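Local coordinates for putative permease protein, ABC transporter (Porphyromonas gingivalis, PDB 3IS6) that probably serves transmembrane transport as the permease of an ABC transporter, and is represented by its MacB-like periplasmic core domain, at the interface of chains A and B. Numbering follows the deposited sequence. Chains: chain A/B, putative permease protein, ABC transporter.

Contact 1: the interface of chains A and B. Residues chain A 63, 165-166, 179; chain B 234-236, 239.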
ATOM      1  N   TYR A  63      10.267   1.771  -3.898  1.00 15.75           N
ATOM      2  CA  TYR A  63       9.210   2.435  -4.593  1.00 15.41           C
ATOM      3  C   TYR A  63       9.562   2.888  -5.990  1.00 15.67           C
ATOM      4  O   TYR A  63       8.830   2.666  -6.896  1.00 16.69           O
ATOM      5  CB  TYR A  63       8.608   3.567  -3.808  1.00 14.67           C
ATOM      6  CG  TYR A  63       7.473   4.189  -4.548  1.00 14.70           C
ATOM      7  CD1 TYR A  63       6.236   3.615  -4.542  1.00 15.46           C
ATOM      8  CD2 TYR A  63       7.656   5.335  -5.297  1.00 15.53           C
ATOM      9  CE1 TYR A  63       5.223   4.167  -5.228  1.00 15.10           C
ATOM     10  CE2 TYR A  63       6.656   5.886  -5.979  1.00 15.78           C
ATOM     11  CZ  TYR A  63       5.434   5.303  -5.945  1.00 16.01           C
ATOM     12  OH  TYR A  63       4.413   5.863  -6.637  1.00 19.62           O
ATOM     13  N   TRP A 165       4.673   1.714   5.792  1.00 13.24           N
ATOM     14  CA  TRP A 165       3.782   2.323   4.845  1.00 12.69           C
ATOM     15  C   TRP A 165       3.043   1.245   4.099  1.00 12.96           C
ATOM     16  O   TRP A 165       1.985   1.458   3.626  1.00 12.61           O
ATOM     17  CB  TRP A 165       4.518   3.192   3.857  1.00 12.23           C
ATOM     18  CG  TRP A 165       4.682   4.574   4.274  1.00 12.22           C
ATOM     19  CD1 TRP A 165       5.058   5.009   5.472  1.00 11.44           C
ATOM     20  CD2 TRP A 165       4.490   5.715   3.480  1.00 12.87           C
ATOM     21  NE1 TRP A 165       5.114   6.350   5.494  1.00 13.11           N
ATOM     22  CE2 TRP A 165       4.768   6.812   4.267  1.00 12.42           C
ATOM     23  CE3 TRP A 165       4.110   5.918   2.172  1.00 13.60           C
ATOM     24  CZ2 TRP A 165       4.667   8.078   3.805  1.00 12.62           C
ATOM     25  CZ3 TRP A 165       4.006   7.180   1.719  1.00 13.09           C
ATOM     26  CH2 TRP A 165       4.290   8.243   2.524  1.00 11.64           C
HETATM   27  N   MSE A 166       3.652   0.095   3.960  1.00 12.61           N
HETATM   28  CA  MSE A 166       3.039  -0.998   3.247  1.00 13.41           C
HETATM   29  C   MSE A 166       1.914  -1.616   4.079  1.00 12.84           C
HETATM   30  O   MSE A 166       1.994  -1.673   5.260  1.00 12.05           O
HETATM   31  CB  MSE A 166       4.071  -2.065   2.863  1.00 13.92           C
HETATM   32  CG  MSE A 166       5.140  -1.634   1.905  1.00 17.51           C
HETATM   33 SE   MSE A 166       4.574  -1.428   0.115  1.00 31.42          SE
HETATM   34  CE  MSE A 166       4.170  -3.148  -0.261  1.00 23.38           C
ATOM     35  N   ARG A 179       8.188  -8.494  -3.789  1.00 12.69           N
ATOM     36  CA  ARG A 179       8.750  -7.190  -4.019  1.00 11.64           C
ATOM     37  C   ARG A 179       9.777  -6.706  -3.000  1.00 10.90           C
ATOM     38  O   ARG A 179      10.223  -5.615  -3.109  1.00 10.41           O
ATOM     39  CB  ARG A 179       7.634  -6.167  -4.142  1.00 11.98           C
ATOM     40  CG  ARG A 179       6.917  -5.869  -2.861  1.00 12.02           C
ATOM     41  CD  ARG A 179       5.923  -4.770  -3.053  1.00 14.37           C
ATOM     42  NE  ARG A 179       6.580  -3.519  -3.270  1.00 13.81           N
ATOM     43  CZ  ARG A 179       6.030  -2.447  -3.781  1.00 15.01           C
ATOM     44  NH1 ARG A 179       4.778  -2.442  -4.131  1.00 14.91           N
ATOM     45  NH2 ARG A 179       6.747  -1.375  -3.936  1.00 14.05           N
TER
ATOM     46  N   PRO B 234       0.428  -0.179  -4.851  1.00 11.73           N
ATOM     47  CA  PRO B 234       0.173   1.116  -4.246  1.00 11.32           C
ATOM     48  C   PRO B 234       1.042   2.202  -4.756  1.00 11.09           C
ATOM     49  O   PRO B 234       2.205   2.026  -4.810  1.00 10.89           O
ATOM     50  CB  PRO B 234       0.515   0.865  -2.807  1.00 11.27           C
ATOM     51  CG  PRO B 234       1.456  -0.165  -2.849  1.00 12.13           C
ATOM     52  CD  PRO B 234       1.058  -1.086  -3.902  1.00 11.51           C
ATOM     53  N   THR B 235       0.452   3.318  -5.120  1.00 11.02           N
ATOM     54  CA  THR B 235       1.189   4.512  -5.371  1.00 11.50           C
ATOM     55  C   THR B 235       1.534   5.224  -4.062  1.00 11.20           C
ATOM     56  O   THR B 235       1.034   4.906  -3.008  1.00 11.04           O
ATOM     57  CB  THR B 235       0.488   5.440  -6.303  1.00 11.50           C
ATOM     58  OG1 THR B 235      -0.608   6.015  -5.633  1.00 12.86           O
ATOM     59  CG2 THR B 235      -0.021   4.701  -7.467  1.00 12.19           C
ATOM     60  N   LEU B 236       2.470   6.137  -4.155  1.00 10.76           N
ATOM     61  CA  LEU B 236       2.922   6.859  -3.013  1.00 10.47           C
ATOM     62  C   LEU B 236       1.843   7.748  -2.447  1.00 10.85           C
ATOM     63  O   LEU B 236       1.709   7.843  -1.273  1.00  9.37           O
ATOM     64  CB  LEU B 236       4.171   7.619  -3.360  1.00 10.55           C
ATOM     65  CG  LEU B 236       5.059   7.880  -2.180  1.00 10.58           C
ATOM     66  CD1 LEU B 236       6.451   8.176  -2.605  1.00 10.46           C
ATOM     67  CD2 LEU B 236       4.454   9.049  -1.579  1.00 12.29           C
HETATM   68  N   MSE B 239      -0.646   5.424  -0.537  1.00 19.22           N
HETATM   69  CA  MSE B 239      -0.151   5.079   0.772  1.00 19.90           C
HETATM   70  C   MSE B 239      -0.151   6.228   1.742  1.00 19.61           C
HETATM   71  O   MSE B 239      -0.469   6.061   2.882  1.00 19.38           O
HETATM   72  CB  MSE B 239       1.235   4.505   0.692  1.00 20.17           C
HETATM   73  CG  MSE B 239       1.329   3.304  -0.162  1.00 23.40           C
HETATM   74 SE   MSE B 239       2.990   2.412  -0.004  1.00 33.12          SE
HETATM   75  CE  MSE B 239       3.913   3.056  -1.493  1.00 28.25           C
TER
HETATM   76  O   HOH W   1       4.065   0.215  -5.088  1.00 17.67           O
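A water bridges the backbone carbonyl oxygen O of B:Pro234, at 2.6 Å, to NH1 of A:Arg179, at 2.9 Å, and lies in the plane of the guanidinium. The edge of the A:Tyr63 ring faces the same oxygen in the ring plane, with carbon CE1 3.7 Å from O of B:Pro234, a contact and not a hydrogen bond. A:Arg179 suits its role because its long chain, bent about its CG-CD bond (chi3 -70°), carries a planar, charged donor to the rim of the contact, while SE of A:Met166 rests over the centre of one guanidinium face. The phenol of A:Tyr63 also reaches past the proline. With CG anti to the backbone N (chi1 -178°), the ring extends towards chain B, and its hydroxyl OH accepts a hydrogen bond of 3.2 Å from N of B:Leu236. That amide is the first of helix 236-242, so the hydroxyl oxygen meets a helix start, whose dipole may favour it. Tyrosine can thus pair a polar tip with a greasy ring: CD1 of B:Leu236 lies 4.0 Å above one face, offset to the rim, and the methyl CE of B:Met239 touches CD1 of the ring. On the other flank, the CE3 corner of the A:Trp165 indole meets CB of B:Met239 at 3.5 Å, the two side chains crossing at about a right angle, while CZ3 packs against CD2 of B:Leu236. B:Met239, a methionine modelled as selenomethionine, has an unbranched chain that lets CB meet one ring and CE the other. The patch seats the start of the C-terminal helix of one domain on its neighbour, although it may be a crystal contact.

Contact 2: the interface of chains A and B. Residues chain A 108, 138, 140, 165; chain B 240-243.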
HETATM    1  N   MSE A 108       4.854   9.343   9.270  1.00 18.51           N
HETATM    2  CA  MSE A 108       4.726  10.653   8.658  1.00 19.60           C
HETATM    3  C   MSE A 108       6.056  11.387   8.494  1.00 18.82           C
HETATM    4  O   MSE A 108       6.085  12.564   8.289  1.00 17.74           O
HETATM    5  CB  MSE A 108       3.700  11.530   9.367  1.00 20.42           C
HETATM    6  CG  MSE A 108       2.312  10.965   9.433  1.00 26.05           C
HETATM    7 SE   MSE A 108       1.478  10.795   7.770  1.00 40.86          SE
HETATM    8  CE  MSE A 108       1.189  12.603   7.407  1.00 36.05           C
ATOM      9  N   ARG A 138      -1.809  17.331   3.657  1.00 15.22           N
ATOM     10  CA  ARG A 138      -1.026  16.336   4.355  1.00 15.88           C
ATOM     11  C   ARG A 138       0.373  16.284   3.763  1.00 15.51           C
ATOM     12  O   ARG A 138       0.551  16.342   2.586  1.00 14.58           O
ATOM     13  CB  ARG A 138      -1.675  14.966   4.253  1.00 16.09           C
ATOM     14  CG  ARG A 138      -0.819  13.846   4.699  1.00 17.22           C
ATOM     15  CD  ARG A 138      -1.569  12.554   4.761  1.00 19.69           C
ATOM     16  NE  ARG A 138      -2.418  12.550   5.918  1.00 21.43           N
ATOM     17  CZ  ARG A 138      -2.727  11.501   6.645  1.00 20.99           C
ATOM     18  NH1 ARG A 138      -2.265  10.313   6.362  1.00 20.64           N
ATOM     19  NH2 ARG A 138      -3.499  11.667   7.674  1.00 21.78           N
ATOM     20  N   ILE A 140       4.768  14.960   4.446  1.00 15.74           N
ATOM     21  CA  ILE A 140       5.777  14.204   5.118  1.00 16.12           C
ATOM     22  C   ILE A 140       6.822  15.168   5.647  1.00 15.48           C
ATOM     23  O   ILE A 140       7.237  16.037   4.950  1.00 14.95           O
ATOM     24  CB  ILE A 140       6.446  13.247   4.164  1.00 15.62           C
ATOM     25  CG1 ILE A 140       5.417  12.364   3.489  1.00 17.54           C
ATOM     26  CG2 ILE A 140       7.384  12.404   4.874  1.00 17.85           C
ATOM     27  CD1 ILE A 140       5.876  11.813   2.176  1.00 19.06           C
ATOM     28  N   TRP A 165       4.673   1.714   5.792  1.00 13.24           N
ATOM     29  CA  TRP A 165       3.782   2.323   4.845  1.00 12.69           C
ATOM     30  C   TRP A 165       3.043   1.245   4.099  1.00 12.96           C
ATOM     31  O   TRP A 165       1.985   1.458   3.626  1.00 12.61           O
ATOM     32  CB  TRP A 165       4.518   3.192   3.857  1.00 12.23           C
ATOM     33  CG  TRP A 165       4.682   4.574   4.274  1.00 12.22           C
ATOM     34  CD1 TRP A 165       5.058   5.009   5.472  1.00 11.44           C
ATOM     35  CD2 TRP A 165       4.490   5.715   3.480  1.00 12.87           C
ATOM     36  NE1 TRP A 165       5.114   6.350   5.494  1.00 13.11           N
ATOM     37  CE2 TRP A 165       4.768   6.812   4.267  1.00 12.42           C
ATOM     38  CE3 TRP A 165       4.110   5.918   2.172  1.00 13.60           C
ATOM     39  CZ2 TRP A 165       4.667   8.078   3.805  1.00 12.62           C
ATOM     40  CZ3 TRP A 165       4.006   7.180   1.719  1.00 13.09           C
ATOM     41  CH2 TRP A 165       4.290   8.243   2.524  1.00 11.64           C
TER
ATOM     42  N   LEU B 240       0.225   7.393   1.267  1.00 19.13           N
ATOM     43  CA  LEU B 240       0.311   8.551   2.113  1.00 18.86           C
ATOM     44  C   LEU B 240      -1.043   8.904   2.698  1.00 18.42           C
ATOM     45  O   LEU B 240      -1.128   9.262   3.808  1.00 18.25           O
ATOM     46  CB  LEU B 240       0.897   9.730   1.366  1.00 18.75           C
ATOM     47  CG  LEU B 240       0.951  11.071   2.071  1.00 18.64           C
ATOM     48  CD1 LEU B 240       1.704  11.021   3.346  1.00 18.10           C
ATOM     49  CD2 LEU B 240       1.551  12.095   1.186  1.00 18.93           C
ATOM     50  N   ARG B 241      -2.093   8.747   1.918  1.00 19.23           N
ATOM     51  CA  ARG B 241      -3.427   9.099   2.349  1.00 19.48           C
ATOM     52  C   ARG B 241      -3.906   8.332   3.550  1.00 19.19           C
ATOM     53  O   ARG B 241      -4.660   8.844   4.295  1.00 18.24           O
ATOM     54  CB  ARG B 241      -4.437   8.832   1.280  1.00 19.88           C
ATOM     55  CG  ARG B 241      -4.231   9.501   0.025  1.00 22.09           C
ATOM     56  CD  ARG B 241      -5.536   9.789  -0.628  1.00 21.72           C
ATOM     57  NE  ARG B 241      -5.317  10.317  -1.937  1.00 22.88           N
ATOM     58  CZ  ARG B 241      -5.066   9.568  -2.974  1.00 22.83           C
ATOM     59  NH1 ARG B 241      -5.017   8.276  -2.826  1.00 22.90           N
ATOM     60  NH2 ARG B 241      -4.875  10.110  -4.138  1.00 23.31           N
ATOM     61  N   ILE B 242      -3.509   7.080   3.698  1.00 19.58           N
ATOM     62  CA  ILE B 242      -4.069   6.269   4.749  1.00 20.31           C
ATOM     63  C   ILE B 242      -3.139   6.074   5.921  1.00 21.01           C
ATOM     64  O   ILE B 242      -3.452   5.386   6.850  1.00 21.02           O
ATOM     65  CB  ILE B 242      -4.540   4.909   4.236  1.00 20.53           C
ATOM     66  CG1 ILE B 242      -3.373   4.083   3.790  1.00 20.59           C
ATOM     67  CG2 ILE B 242      -5.419   5.049   3.067  1.00 20.25           C
ATOM     68  CD1 ILE B 242      -3.761   2.717   3.464  1.00 22.87           C
ATOM     69  N   GLN B 243      -1.994   6.717   5.875  1.00 22.23           N
ATOM     70  CA  GLN B 243      -1.032   6.590   6.936  1.00 23.28           C
ATOM     71  C   GLN B 243      -1.521   7.270   8.174  1.00 24.15           C
ATOM     72  O   GLN B 243      -2.117   8.296   8.125  1.00 24.29           O
ATOM     73  CB  GLN B 243       0.298   7.200   6.540  1.00 23.29           C
ATOM     74  CG  GLN B 243       0.990   6.456   5.499  1.00 22.10           C
ATOM     75  CD  GLN B 243       1.100   5.020   5.862  1.00 22.02           C
ATOM     76  OE1 GLN B 243       1.627   4.683   6.894  1.00 19.33           O
ATOM     77  NE2 GLN B 243       0.569   4.174   5.033  1.00 19.70           N
TER
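A:Arg138 and the indole of A:Trp165 enclose B:Leu240 from opposite sides, and this is the tightly packed part of the contact. CG of B:Leu240 is anti to its backbone N (chi1 175°), which sends CD1 between CD of A:Arg138 and CH2 of A:Trp165, 3.9 Å from each of these carbons. CG1 of A:Ile140 adds a further apolar wall at 4.0 Å from the same CD1, so a branched leucine fills the gap that these groups frame. Beyond its aliphatic stem, A:Arg138 turns polar: NH1 donates to O of B:Leu240 at 3.0 Å and to O of B:Gln243 at 2.7 Å. The first carbonyl points almost straight at the nitrogen, with a C=O...N angle of 161°, whereas the second is met from a little out of its plane. O of B:Leu240 belongs to the last turn of helix 236-242 and O of B:Gln243 follows just after it; the electrostatics of this helix end would probably favour a cationic cap, and an arginine supplies both N-H groups from one nitrogen. The methyl CE of A:Met108 lies over the rim of the guanidinium. B:Gln243 bends at CB-CG (chi2 -52°) and lays its amide over the A:Trp165 ring, the planes only 12° apart, with CD 4.0 Å from the centre of the five-membered ring; a flat amide suits a flat indole. The looser side lies along B:Arg241 and B:Ile242, whose side chains turn away from chain A and bury little against it, that of B:Arg241 perhaps towards solvent. The patch anchors the last turn of the construct's C-terminal helix to the adjacent domain, possibly through crystal packing.

Contacts 1 and 2 lie side by side, the centres of their C-alpha atoms about 10 Å apart, and share A:Trp165 and the helix 236-242 of chain B. Contact 1 receives the beginning of this helix and the residues leading into it; contact 2 holds its end and B:Gln243. The indole therefore serves as a common platform for successive turns. Together they dock a C-terminal segment of one copy against the other, in an interface that is not an exact two-fold. As the full-length permease continues beyond this segment, the pairing may be particular to the isolated domain.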